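Local coordinates for 4-hydroxybenzoyl-CoA thioesterase (Staphylococcus aureus, PDB 6FDG), which hydrolyses the thioester of DHNA-CoA, a step of the vitamin K2 (menaquinone) pathway, at the interface of chains A and B and the interface of chains A and C. Sequence-based numbering; all coordinates share one arbitrary frame. Chains: chain A/B/C, 4-hydroxybenzoyl-CoA thioesterase.

Contact 1: the interface of chains A and B. Residues chain A 28, 31-32, 35; chain B 11-13, 70.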
ATOM      1  N   THR A  28       4.453   2.867  -8.029  1.00 14.93           N
ATOM      2  CA  THR A  28       3.816   1.650  -8.496  1.00 14.70           C
ATOM      3  C   THR A  28       3.371   1.787  -9.933  1.00 14.70           C
ATOM      4  O   THR A  28       3.518   0.839 -10.735  1.00 15.89           O
ATOM      5  CB  THR A  28       2.674   1.201  -7.577  1.00 16.45           C
ATOM      6  OG1 THR A  28       3.234   1.003  -6.284  1.00 19.91           O
ATOM      7  CG2 THR A  28       1.967   0.041  -8.050  1.00 17.26           C
ATOM      8  N   GLU A  31       6.303   1.426 -12.114  1.00 13.69           N
ATOM      9  CA  GLU A  31       6.647   0.010 -12.252  0.55 14.39           C
ATOM     10  C   GLU A  31       5.787  -0.679 -13.265  1.00 14.78           C
ATOM     11  O   GLU A  31       6.307  -1.442 -14.117  1.00 15.56           O
ATOM     12  CB  GLU A  31       6.531  -0.632 -10.882  0.55 16.00           C
ATOM     13  CG  GLU A  31       6.625  -2.141 -10.921  0.55 15.08           C
ATOM     14  CD  GLU A  31       6.171  -2.718  -9.567  0.55 18.74           C
ATOM     15  OE1 GLU A  31       4.974  -3.246  -9.479  0.55 18.55           O
ATOM     16  OE2 GLU A  31       7.031  -2.785  -8.637  0.55 24.06           O
ATOM     17  N   VAL A  32       4.470  -0.487 -13.194  1.00 14.47           N
ATOM     18  CA  VAL A  32       3.570  -1.093 -14.152  1.00 14.45           C
ATOM     19  C   VAL A  32       3.976  -0.676 -15.575  1.00 14.71           C
ATOM     20  O   VAL A  32       4.055  -1.507 -16.489  1.00 15.79           O
ATOM     21  CB  VAL A  32       2.110  -0.700 -13.837  1.00 15.51           C
ATOM     22  CG1 VAL A  32       1.122  -1.089 -14.987  1.00 17.45           C
ATOM     23  CG2 VAL A  32       1.676  -1.349 -12.568  1.00 16.98           C
ATOM     24  N   LEU A  35       7.427  -2.284 -16.674  1.00 15.29           N
ATOM     25  CA  LEU A  35       7.288  -3.714 -16.965  1.00 16.21           C
ATOM     26  C   LEU A  35       6.527  -3.855 -18.298  1.00 16.55           C
ATOM     27  O   LEU A  35       6.808  -4.889 -19.011  1.00 18.71           O
ATOM     28  CB  LEU A  35       6.637  -4.422 -15.790  1.00 17.34           C
ATOM     29  CG  LEU A  35       7.533  -4.593 -14.558  1.00 19.18           C
ATOM     30  CD1 LEU A  35       6.711  -5.093 -13.349  1.00 21.36           C
ATOM     31  CD2 LEU A  35       8.679  -5.585 -14.789  1.00 23.18           C
TER
ATOM     32  N   ARG B  11       0.442  -7.008  -9.627  1.00 15.29           N
ATOM     33  CA  ARG B  11       1.554  -6.116  -9.694  1.00 15.47           C
ATOM     34  C   ARG B  11       2.683  -6.659  -8.785  1.00 14.44           C
ATOM     35  O   ARG B  11       2.494  -7.140  -7.726  1.00 15.61           O
ATOM     36  CB  ARG B  11       1.117  -4.736  -9.250  1.00 16.33           C
ATOM     37  CG  ARG B  11       0.117  -4.082 -10.123  1.00 15.77           C
ATOM     38  CD  ARG B  11      -0.536  -2.854  -9.538  1.00 16.84           C
ATOM     39  NE  ARG B  11      -1.476  -2.208 -10.437  1.00 17.70           N
ATOM     40  CZ  ARG B  11      -2.082  -1.056 -10.148  1.00 17.96           C
ATOM     41  NH1 ARG B  11      -1.928  -0.453  -9.028  1.00 17.22           N
ATOM     42  NH2 ARG B  11      -2.813  -0.517 -11.139  1.00 19.66           N
ATOM     43  N   TYR B  12       3.927  -6.309  -9.236  1.00 16.12           N
ATOM     44  CA  TYR B  12       5.091  -6.608  -8.435  1.00 15.86           C
ATOM     45  C   TYR B  12       5.002  -5.925  -7.066  1.00 15.46           C
ATOM     46  O   TYR B  12       5.323  -6.546  -5.978  1.00 16.04           O
ATOM     47  CB  TYR B  12       6.389  -6.228  -9.192  1.00 16.33           C
ATOM     48  CG  TYR B  12       7.644  -6.719  -8.453  1.00 17.39           C
ATOM     49  CD1 TYR B  12       8.195  -5.963  -7.443  1.00 18.74           C
ATOM     50  CD2 TYR B  12       8.194  -7.957  -8.733  1.00 20.37           C
ATOM     51  CE1 TYR B  12       9.283  -6.386  -6.729  1.00 20.75           C
ATOM     52  CE2 TYR B  12       9.317  -8.320  -7.890  1.00 21.50           C
ATOM     53  CZ  TYR B  12       9.714  -7.495  -6.941  1.00 20.66           C
ATOM     54  OH  TYR B  12      10.868  -7.758  -6.030  1.00 30.00           O
ATOM     55  N   ALA B  13       4.523  -4.716  -7.023  1.00 14.67           N
ATOM     56  CA  ALA B  13       4.345  -3.979  -5.783  1.00 16.07           C
ATOM     57  C   ALA B  13       3.421  -4.628  -4.762  1.00 15.20           C
ATOM     58  O   ALA B  13       3.499  -4.356  -3.555  1.00 16.15           O
ATOM     59  CB  ALA B  13       3.793  -2.579  -6.008  1.00 16.99           C
ATOM     60  N   TYR B  70       2.972 -12.861  -8.683  1.00 19.73           N
ATOM     61  CA  TYR B  70       3.284 -11.977  -9.758  1.00 22.46           C
ATOM     62  C   TYR B  70       3.782 -12.864 -10.989  1.00 22.28           C
ATOM     63  O   TYR B  70       4.492 -13.749 -10.659  1.00 21.24           O
ATOM     64  CB  TYR B  70       4.434 -10.967  -9.358  1.00 19.91           C
ATOM     65  CG  TYR B  70       5.057 -10.240 -10.488  1.00 22.72           C
ATOM     66  CD1 TYR B  70       4.461  -9.195 -11.042  1.00 21.32           C
ATOM     67  CD2 TYR B  70       6.188 -10.635 -11.042  1.00 22.78           C
ATOM     68  CE1 TYR B  70       4.984  -8.489 -12.157  1.00 21.89           C
ATOM     69  CE2 TYR B  70       6.629 -10.046 -12.198  1.00 25.94           C
ATOM     70  CZ  TYR B  70       6.075  -8.955 -12.727  1.00 24.18           C
ATOM     71  OH  TYR B  70       6.581  -8.428 -13.871  1.00 31.95           O
TER
HETATM   72  O   HOH W   1       3.847  -4.552 -11.497  1.00 19.64           O
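The N-terminal end of 3-10 helix 12-14 of chain B is capped by a carboxylate from another subunit, that of A:Glu31 on the long helix 26-41 of the hot-dog thioesterase fold. OE1 accepts the backbone N-H of B:Ala13 at 2.9 Å through its syn lone pair, with a moderate bend of 144° at the hydrogen. A water 2.7 Å from the same OE1 joins it to B:Tyr12 N, so direct and water-mediated contacts serve neighbouring amides of the turn. The side chain reaches this far because CG stands anti to the backbone N (chi1 170°) and the chain stays extended beyond it. The A:Glu31 and B:Tyr12 side chains cross at about a right angle, with carboxylate and ring planes nearly perpendicular and CD 3.5 Å from CB of the tyrosine.

Apolar contacts flank the polar core. On one side the methyl of B:Ala13 meets A:Thr28, whose CG2 lies 3.8 Å from CB. A:Val32 sets CG2 against the extended B:Arg11 chain, 4.0 Å from its CG. On the other, A:Leu35 and B:Tyr70 meet tip to tip, CD1 being 4.0 Å from the ring carbon CZ, while B:Tyr12 CB sits over the rim of the B:Tyr70 ring.

Two-fold symmetry repeats the patch with the chains exchanged. In the fold, helix 26-41 faces the segment following strand 2-9 of the partner, and its A:Leu35 turn meets the loop between strands 59-64 and 73-80.

Contact 2: the interface of chains A and C. Residues chain A 12, 15-17, 19; chain C 15-17.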
ATOM      1  N   TYR A  12      -9.840   3.306  -6.208  1.00 16.34           N
ATOM      2  CA  TYR A  12     -10.252   4.032  -5.011  1.00 17.59           C
ATOM      3  C   TYR A  12      -9.276   3.901  -3.881  1.00 16.08           C
ATOM      4  O   TYR A  12      -8.950   4.832  -3.169  1.00 17.68           O
ATOM      5  CB  TYR A  12     -11.643   3.464  -4.622  1.00 19.04           C
ATOM      6  CG  TYR A  12     -12.323   4.271  -3.525  1.00 20.39           C
ATOM      7  CD1 TYR A  12     -12.081   4.113  -2.171  1.00 21.84           C
ATOM      8  CD2 TYR A  12     -13.127   5.347  -3.909  1.00 23.51           C
ATOM      9  CE1 TYR A  12     -12.659   4.990  -1.224  1.00 23.55           C
ATOM     10  CE2 TYR A  12     -13.773   6.118  -2.990  1.00 26.95           C
ATOM     11  CZ  TYR A  12     -13.464   5.920  -1.690  1.00 25.45           C
ATOM     12  OH  TYR A  12     -14.104   6.713  -0.623  1.00 37.14           O
ATOM     13  N   THR A  15      -6.419   6.512  -3.408  1.00 16.22           N
ATOM     14  CA  THR A  15      -6.699   7.915  -3.000  1.00 16.92           C
ATOM     15  C   THR A  15      -6.274   8.207  -1.617  1.00 20.04           C
ATOM     16  O   THR A  15      -6.119   7.273  -0.801  1.00 19.39           O
ATOM     17  CB  THR A  15      -8.190   8.230  -3.084  1.00 18.15           C
ATOM     18  OG1 THR A  15      -8.937   7.446  -2.174  1.00 19.21           O
ATOM     19  CG2 THR A  15      -8.680   8.103  -4.491  1.00 20.91           C
ATOM     20  N   ASP A  16      -6.045   9.451  -1.310  1.00 19.42           N
ATOM     21  CA  ASP A  16      -5.894   9.900   0.036  1.00 20.64           C
ATOM     22  C   ASP A  16      -7.070  10.812   0.384  1.00 22.49           C
ATOM     23  O   ASP A  16      -7.989  11.022  -0.375  1.00 23.86           O
ATOM     24  CB  ASP A  16      -4.551  10.440   0.275  1.00 21.14           C
ATOM     25  CG  ASP A  16      -4.264  11.740  -0.404  1.00 21.81           C
ATOM     26  OD1 ASP A  16      -5.240  12.401  -0.917  1.00 22.68           O
ATOM     27  OD2 ASP A  16      -3.074  12.056  -0.574  1.00 26.20           O
ATOM     28  N   LYS A  17      -6.960  11.328   1.626  1.00 23.86           N
ATOM     29  CA  LYS A  17      -8.109  12.117   2.148  1.00 23.46           C
ATOM     30  C   LYS A  17      -8.243  13.470   1.340  1.00 28.04           C
ATOM     31  O   LYS A  17      -9.402  13.955   1.468  1.00 31.77           O
ATOM     32  CB  LYS A  17      -7.937  12.318   3.615  1.00 26.85           C
ATOM     33  CG  LYS A  17      -6.793  13.178   4.038  1.00 31.64           C
ATOM     34  CD  LYS A  17      -6.976  13.812   5.450  1.00 37.02           C
ATOM     35  CE  LYS A  17      -8.416  14.189   5.705  1.00 45.54           C
ATOM     36  NZ  LYS A  17      -8.644  15.184   6.795  1.00 47.53           N
ATOM     37  N   GLY A  19      -8.701  13.420  -1.855  1.00 27.35           N
ATOM     38  CA  GLY A  19      -9.368  12.899  -3.012  1.00 26.90           C
ATOM     39  C   GLY A  19      -8.541  12.761  -4.264  1.00 24.40           C
ATOM     40  O   GLY A  19      -9.000  12.379  -5.390  1.00 27.36           O
TER
ATOM     41  N   THR C  15      -5.025   6.878   4.736  1.00 15.32           N
ATOM     42  CA  THR C  15      -6.384   7.466   4.529  1.00 16.25           C
ATOM     43  C   THR C  15      -6.857   7.243   3.129  1.00 18.71           C
ATOM     44  O   THR C  15      -6.024   7.007   2.155  1.00 19.12           O
ATOM     45  CB  THR C  15      -6.415   8.978   4.771  1.00 18.82           C
ATOM     46  OG1 THR C  15      -5.644   9.672   3.839  1.00 18.67           O
ATOM     47  CG2 THR C  15      -6.114   9.146   6.158  1.00 21.81           C
ATOM     48  N   ASP C  16      -8.154   7.236   2.921  1.00 18.19           N
ATOM     49  CA  ASP C  16      -8.711   7.238   1.595  1.00 18.77           C
ATOM     50  C   ASP C  16      -9.546   8.614   1.427  1.00 20.87           C
ATOM     51  O   ASP C  16      -9.529   9.463   2.286  1.00 23.07           O
ATOM     52  CB  ASP C  16      -9.525   6.020   1.306  1.00 21.58           C
ATOM     53  CG  ASP C  16     -10.820   5.905   2.094  1.00 21.97           C
ATOM     54  OD1 ASP C  16     -11.254   6.959   2.732  1.00 24.27           O
ATOM     55  OD2 ASP C  16     -11.294   4.799   2.190  1.00 27.89           O
ATOM     56  N   LYS C  17     -10.125   8.708   0.234  1.00 22.13           N
ATOM     57  CA  LYS C  17     -11.032   9.829  -0.118  1.00 25.61           C
ATOM     58  C   LYS C  17     -12.120  10.122   0.953  1.00 30.54           C
ATOM     59  O   LYS C  17     -12.440  11.310   1.021  1.00 32.45           O
ATOM     60  CB  LYS C  17     -11.677   9.553  -1.482  1.00 27.39           C
ATOM     61  CG  LYS C  17     -12.576  10.585  -2.075  1.00 37.50           C
ATOM     62  CD  LYS C  17     -12.900  10.142  -3.507  1.00 35.14           C
ATOM     63  CE  LYS C  17     -14.003  10.990  -4.143  1.00 44.14           C
ATOM     64  NZ  LYS C  17     -13.820  12.433  -3.899  1.00 47.22           N
TER
HETATM   65  O   HOH W   2      -3.530   6.996   0.422  1.00 18.86           O
HETATM   66  O   HOH W   3      -6.301   4.547   0.689  1.00 19.03           O
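A:Thr15 OG1 is gripped from both subunits: it donates to the carbonyl oxygen of A:Tyr12 at 2.8 Å and accepts the backbone N-H of C:Lys17 at 3.0 Å. The internal bond lies in the carbonyl plane and runs close to straight on, with a C=O...donor angle of 158°. It fixes the rotation of the hydroxyl, which sits between the backbone N and the carbonyl carbon, and leaves the oxygen to accept from the partner. The symmetry-related pair, A:Lys17 N and C:Thr15 OG1, is the weaker, more bent counterpart.

Near the two-fold axis the carbonyl oxygens of A:Thr15 and C:Thr15 approach each other. Both can only accept, so this close pairing is not a bond and should be unfavourable by itself. Two waters each bridge the pair, one of them lying 2.9 Å from A:Thr15 O, and probably ease the repulsion.

The lysines also differ. C:Lys17 has CG anti to its backbone N (chi1 -177°), which carries the aliphatic chain across A:Tyr12 at about a right angle and brings its CG beside A:Gly19 CA. In A:Lys17, CG lies instead between the backbone N and the carbonyl carbon. Its CB packs against C:Thr15 CB at 3.8 Å. These residues belong to the loop that carries the conserved, probably catalytic aspartate of this family, A:Asp16 and C:Asp16. The carboxylate of C:Asp16 stands steeply to the A:Tyr12 ring, planes 76° apart, with OD2 3.7 Å from the ring carbon CE1.

Contact 1 and contact 2 lie about 21 Å apart, measured between the centres of their C-alpha atoms, yet they draw on the same stretch of the polypeptide. The 3-10 helix 12-14 takes part in both: in contact 1 its amide end receives a glutamate carboxylate from a helix of one neighbour, whereas in contact 2 its tyrosine ring and the loop just after it face another. By symmetry every copy can use this segment both ways. The four copies may therefore be assembled as a dimer of dimers, with the probable active-site loop forming part of contact 2, although the structure alone does not prove this assembly in solution.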